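Local coordinates for shikimate dehydrogenase-like protein HI_0607 (Haemophilus influenzae, PDB 1NPY) that catalyses, at least in vitro, the NADP(+)-dependent oxidation of shikimate to 3-dehydroshikimate, though weakly enough that its biological substrate may be another compound, at residues H125-A137 with Y149-Y163. Sequence-based numbering, arbitrary orientation.
Sequences HGSGGMAKAVVAA and YARNVKTGQYLAALY
The glycine-rich loop of a Rossmann-type domain, where NADP(+) probably binds as in relatives, meets the end of the next parallel strand and the helix after it, with Gly126 N donating a hydrogen bond to Tyr149 O (2.9 Å). The same carbonyl takes a CA-H...O contact from His125 CA at 3.2 Å. On one face of this strand pairing the His125 and Tyr149 rings run side by side as an offset stack, centroids 4.2 Å apart and planes at 25°. As bridged partners on parallel strands, both residues leave the same face of the sheet; with CG anti to the backbone N in each, the rings lie alongside one another and Tyr149 CE2 sits over the centre of the imidazole. His125 ND1 is held by Ala197 O.

In the loop, Ser127 CB packs on Ala150 CB, while a water joins Ser127 OG (2.7 Å) to Asn152 N, just ahead of helix 153-163. Gly126 to Met130 and Lys154 are the likely cofactor-binding residues here. Leu159 points toward the loop, its CD1 touching Ser127 O and Ala131 CB and its CD2 meeting Lys132 CG.

Farther along, Ala136 CB lies 3.6 Å from Tyr163 CE1, and Val135 CG1 touches Tyr163 CD2; the Lys132 chain, at about a right angle to the tyrosine, passes Tyr163 OH, which hydrogen-bonds to Ala83 O.

The axes of helix segments 131-137 and 153-163 come within 10.6 Å and diverge by 28°, with strand 122-125 between strands 146-149 and 178-181, and helix 102-113 packed against Val134 and Ala137.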
loop_
_atom_site.group_PDB
_atom_site.type_symbol
_atom_site.label_atom_id
_atom_site.label_comp_id
_atom_site.label_asym_id
_atom_site.label_seq_id
_atom_site.Cartn_x
_atom_site.Cartn_y
_atom_site.Cartn_z
ATOM N N HIS A 125 10.892 -10.371 -2.526
ATOM C CA HIS A 125 10.312 -11.546 -3.151
ATOM C C HIS A 125 8.971 -11.138 -3.744
ATOM O O HIS A 125 8.010 -10.852 -3.038
ATOM C CB HIS A 125 10.149 -12.668 -2.121
ATOM C CG HIS A 125 9.781 -13.998 -2.700
ATOM N ND1 HIS A 125 9.600 -15.116 -1.912
ATOM C CD2 HIS A 125 9.655 -14.420 -3.979
ATOM C CE1 HIS A 125 9.340 -16.161 -2.680
ATOM N NE2 HIS A 125 9.358 -15.762 -3.942
ATOM N N GLY A 126 8.910 -11.135 -5.070
ATOM C CA GLY A 126 7.687 -10.882 -5.806
ATOM C C GLY A 126 7.882 -9.800 -6.850
ATOM O O GLY A 126 8.847 -9.046 -6.804
ATOM N N SER A 127 6.982 -9.755 -7.827
ATOM C CA SER A 127 7.111 -8.817 -8.939
ATOM C C SER A 127 5.798 -8.126 -9.239
ATOM O O SER A 127 5.726 -7.372 -10.204
ATOM C CB SER A 127 7.661 -9.503 -10.195
ATOM O OG SER A 127 6.740 -10.465 -10.683
ATOM N N GLY A 128 4.788 -8.433 -8.434
ATOM C CA GLY A 128 3.425 -7.981 -8.649
ATOM C C GLY A 128 2.904 -7.364 -7.375
ATOM O O GLY A 128 3.609 -7.274 -6.365
ATOM N N GLY A 129 1.638 -6.960 -7.431
ATOM C CA GLY A 129 0.974 -6.342 -6.302
ATOM C C GLY A 129 1.773 -5.101 -5.967
ATOM O O GLY A 129 1.977 -4.175 -6.739
ATOM N N MET A 130 2.256 -5.111 -4.737
ATOM C CA MET A 130 2.881 -3.926 -4.185
ATOM C C MET A 130 4.350 -3.868 -4.546
ATOM O O MET A 130 5.036 -3.011 -4.020
ATOM C CB MET A 130 2.715 -4.055 -2.675
ATOM C CG MET A 130 1.296 -3.876 -2.280
ATOM S SD MET A 130 1.275 -2.112 -1.977
ATOM C CE MET A 130 1.553 -2.215 -0.298
ATOM N N ALA A 131 4.856 -4.794 -5.367
ATOM C CA ALA A 131 6.291 -4.846 -5.653
ATOM C C ALA A 131 6.836 -3.517 -6.141
ATOM O O ALA A 131 7.865 -3.030 -5.671
ATOM C CB ALA A 131 6.598 -5.911 -6.681
ATOM N N LYS A 132 6.147 -2.931 -7.116
ATOM C CA LYS A 132 6.661 -1.703 -7.698
ATOM C C LYS A 132 6.744 -0.584 -6.660
ATOM O O LYS A 132 7.778 0.062 -6.533
ATOM C CB LYS A 132 5.817 -1.363 -8.934
ATOM C CG LYS A 132 6.479 -0.509 -9.973
ATOM C CD LYS A 132 5.489 -0.357 -11.140
ATOM C CE LYS A 132 6.011 0.570 -12.206
ATOM N NZ LYS A 132 5.006 0.566 -13.305
ATOM N N ALA A 133 5.708 -0.410 -5.845
ATOM C CA ALA A 133 5.678 0.579 -4.770
ATOM C C ALA A 133 6.794 0.335 -3.760
ATOM O O ALA A 133 7.503 1.257 -3.397
ATOM C CB ALA A 133 4.351 0.551 -4.046
ATOM N N VAL A 134 7.008 -0.915 -3.372
ATOM C CA VAL A 134 8.106 -1.265 -2.477
ATOM C C VAL A 134 9.484 -0.928 -3.067
ATOM O O VAL A 134 10.295 -0.250 -2.420
ATOM C CB VAL A 134 7.988 -2.756 -2.074
ATOM C CG1 VAL A 134 9.288 -3.190 -1.418
ATOM C CG2 VAL A 134 6.742 -2.942 -1.175
ATOM N N VAL A 135 9.746 -1.394 -4.285
ATOM C CA VAL A 135 11.032 -1.195 -4.931
ATOM C C VAL A 135 11.316 0.296 -5.094
ATOM O O VAL A 135 12.432 0.764 -4.832
ATOM C CB VAL A 135 11.124 -1.958 -6.254
ATOM C CG1 VAL A 135 12.417 -1.627 -7.003
ATOM C CG2 VAL A 135 11.049 -3.444 -5.976
ATOM N N ALA A 136 10.303 1.046 -5.521
ATOM C CA ALA A 136 10.480 2.482 -5.730
ATOM C C ALA A 136 10.700 3.245 -4.438
ATOM O O ALA A 136 11.458 4.223 -4.386
ATOM C CB ALA A 136 9.270 3.050 -6.478
ATOM N N ALA A 137 9.997 2.816 -3.395
ATOM C CA ALA A 137 10.151 3.436 -2.089
ATOM C C ALA A 137 11.555 3.233 -1.540
ATOM O O ALA A 137 12.158 4.157 -0.978
ATOM C CB ALA A 137 9.088 2.957 -1.112
ATOM N N TYR A 149 13.774 -10.952 -6.285
ATOM C CA TYR A 149 13.625 -12.391 -6.420
ATOM C C TYR A 149 12.200 -12.730 -6.831
ATOM O O TYR A 149 11.251 -12.469 -6.100
ATOM C CB TYR A 149 13.931 -13.013 -5.047
ATOM C CG TYR A 149 13.641 -14.488 -4.890
ATOM C CD1 TYR A 149 13.941 -15.393 -5.895
ATOM C CD2 TYR A 149 13.089 -14.969 -3.703
ATOM C CE1 TYR A 149 13.671 -16.751 -5.734
ATOM C CE2 TYR A 149 12.815 -16.315 -3.534
ATOM C CZ TYR A 149 13.104 -17.194 -4.549
ATOM O OH TYR A 149 12.856 -18.535 -4.385
ATOM N N ALA A 150 12.003 -13.279 -8.021
ATOM C CA ALA A 150 10.633 -13.492 -8.455
ATOM C C ALA A 150 10.579 -14.598 -9.487
ATOM O O ALA A 150 11.535 -14.802 -10.222
ATOM C CB ALA A 150 10.037 -12.235 -9.058
ATOM N N ARG A 151 9.446 -15.281 -9.503
ATOM C CA ARG A 151 9.258 -16.352 -10.467
ATOM C C ARG A 151 8.907 -15.858 -11.877
ATOM O O ARG A 151 9.221 -16.553 -12.844
ATOM C CB ARG A 151 8.261 -17.371 -9.924
ATOM C CG ARG A 151 6.854 -16.852 -9.747
ATOM C CD ARG A 151 5.899 -17.915 -9.232
ATOM N NE ARG A 151 4.646 -17.300 -8.804
ATOM C CZ ARG A 151 3.684 -16.879 -9.614
ATOM N NH1 ARG A 151 3.784 -17.035 -10.931
ATOM N NH2 ARG A 151 2.586 -16.333 -9.102
ATOM N N ASN A 152 8.266 -14.699 -12.019
ATOM C CA ASN A 152 8.056 -14.067 -13.321
ATOM C C ASN A 152 9.335 -13.356 -13.762
ATOM O O ASN A 152 9.623 -12.238 -13.330
ATOM C CB ASN A 152 6.889 -13.072 -13.293
ATOM C CG ASN A 152 6.429 -12.650 -14.692
ATOM O OD1 ASN A 152 5.227 -12.655 -14.969
ATOM N ND2 ASN A 152 7.360 -12.299 -15.577
ATOM N N VAL A 153 10.105 -14.019 -14.616
ATOM C CA VAL A 153 11.422 -13.554 -15.024
ATOM C C VAL A 153 11.395 -12.228 -15.783
ATOM O O VAL A 153 12.222 -11.353 -15.544
ATOM C CB VAL A 153 12.126 -14.635 -15.883
ATOM C CG1 VAL A 153 13.402 -14.095 -16.487
ATOM C CG2 VAL A 153 12.398 -15.892 -15.059
ATOM N N LYS A 154 10.445 -12.050 -16.696
ATOM C CA LYS A 154 10.493 -10.859 -17.537
ATOM C C LYS A 154 10.091 -9.647 -16.702
ATOM O O LYS A 154 10.704 -8.591 -16.807
ATOM C CB LYS A 154 9.607 -11.001 -18.784
ATOM C CG LYS A 154 10.324 -11.695 -19.953
ATOM C CD LYS A 154 9.641 -11.415 -21.292
ATOM C CE LYS A 154 10.487 -11.848 -22.479
ATOM N NZ LYS A 154 11.027 -10.701 -23.260
ATOM N N THR A 155 9.054 -9.803 -15.890
ATOM C CA THR A 155 8.592 -8.715 -15.032
ATOM C C THR A 155 9.621 -8.423 -13.956
ATOM O O THR A 155 9.896 -7.264 -13.644
ATOM C CB THR A 155 7.240 -9.063 -14.388
ATOM O OG1 THR A 155 6.291 -9.412 -15.404
ATOM C CG2 THR A 155 6.638 -7.846 -13.701
ATOM N N GLY A 156 10.203 -9.471 -13.382
ATOM C CA GLY A 156 11.312 -9.290 -12.457
ATOM C C GLY A 156 12.476 -8.502 -13.019
ATOM O O GLY A 156 12.973 -7.582 -12.377
ATOM N N GLN A 157 12.912 -8.860 -14.223
ATOM C CA GLN A 157 14.050 -8.225 -14.884
ATOM C C GLN A 157 13.696 -6.771 -15.202
ATOM O O GLN A 157 14.522 -5.860 -15.038
ATOM C CB GLN A 157 14.383 -9.005 -16.165
ATOM C CG GLN A 157 15.211 -10.271 -15.943
ATOM C CD GLN A 157 15.233 -11.190 -17.159
ATOM O OE1 GLN A 157 14.317 -11.184 -17.992
ATOM N NE2 GLN A 157 16.266 -12.016 -17.231
ATOM N N TYR A 158 12.448 -6.557 -15.613
ATOM C CA TYR A 158 11.945 -5.212 -15.923
ATOM C C TYR A 158 12.031 -4.279 -14.720
ATOM O O TYR A 158 12.526 -3.152 -14.797
ATOM C CB TYR A 158 10.494 -5.279 -16.414
ATOM C CG TYR A 158 9.810 -3.941 -16.544
ATOM C CD1 TYR A 158 10.283 -2.981 -17.420
ATOM C CD2 TYR A 158 8.685 -3.624 -15.776
ATOM C CE1 TYR A 158 9.666 -1.743 -17.529
ATOM C CE2 TYR A 158 8.051 -2.392 -15.900
ATOM C CZ TYR A 158 8.550 -1.458 -16.780
ATOM O OH TYR A 158 7.974 -0.214 -16.922
ATOM N N LEU A 159 11.528 -4.762 -13.589
ATOM C CA LEU A 159 11.533 -3.976 -12.358
ATOM C C LEU A 159 12.930 -3.626 -11.905
ATOM O O LEU A 159 13.206 -2.482 -11.554
ATOM C CB LEU A 159 10.847 -4.757 -11.235
ATOM C CG LEU A 159 9.333 -4.755 -11.256
ATOM C CD1 LEU A 159 8.866 -5.456 -9.986
ATOM C CD2 LEU A 159 8.878 -3.298 -11.365
ATOM N N ALA A 160 13.822 -4.614 -11.923
ATOM C CA ALA A 160 15.232 -4.367 -11.687
ATOM C C ALA A 160 15.835 -3.337 -12.640
ATOM O O ALA A 160 16.520 -2.419 -12.191
ATOM C CB ALA A 160 16.019 -5.674 -11.739
ATOM N N ALA A 161 15.589 -3.472 -13.944
ATOM C CA ALA A 161 16.142 -2.531 -14.924
ATOM C C ALA A 161 15.573 -1.134 -14.746
ATOM O O ALA A 161 16.303 -0.140 -14.767
ATOM C CB ALA A 161 15.897 -3.032 -16.345
ATOM N N LEU A 162 14.292 -1.062 -14.399
ATOM C CA LEU A 162 13.608 0.229 -14.322
ATOM C C LEU A 162 14.133 1.027 -13.146
ATOM O O LEU A 162 14.307 2.246 -13.226
ATOM C CB LEU A 162 12.092 0.014 -14.220
ATOM C CG LEU A 162 11.165 1.225 -14.287
ATOM C CD1 LEU A 162 11.179 1.811 -15.672
ATOM C CD2 LEU A 162 9.746 0.833 -13.934
ATOM N N TYR A 163 14.358 0.336 -12.031
ATOM C CA TYR A 163 14.873 0.981 -10.828
ATOM C C TYR A 163 16.375 0.815 -10.585
ATOM O O TYR A 163 16.870 1.244 -9.549
ATOM C CB TYR A 163 14.051 0.561 -9.600
ATOM C CG TYR A 163 12.622 1.025 -9.735
ATOM C CD1 TYR A 163 12.278 2.337 -9.494
ATOM C CD2 TYR A 163 11.644 0.175 -10.187
ATOM C CE1 TYR A 163 10.985 2.786 -9.644
ATOM C CE2 TYR A 163 10.347 0.604 -10.350
ATOM C CZ TYR A 163 10.023 1.912 -10.072
ATOM O OH TYR A 163 8.725 2.334 -10.239
HETATM O O HOH W 1 6.693 -13.099 -9.936
#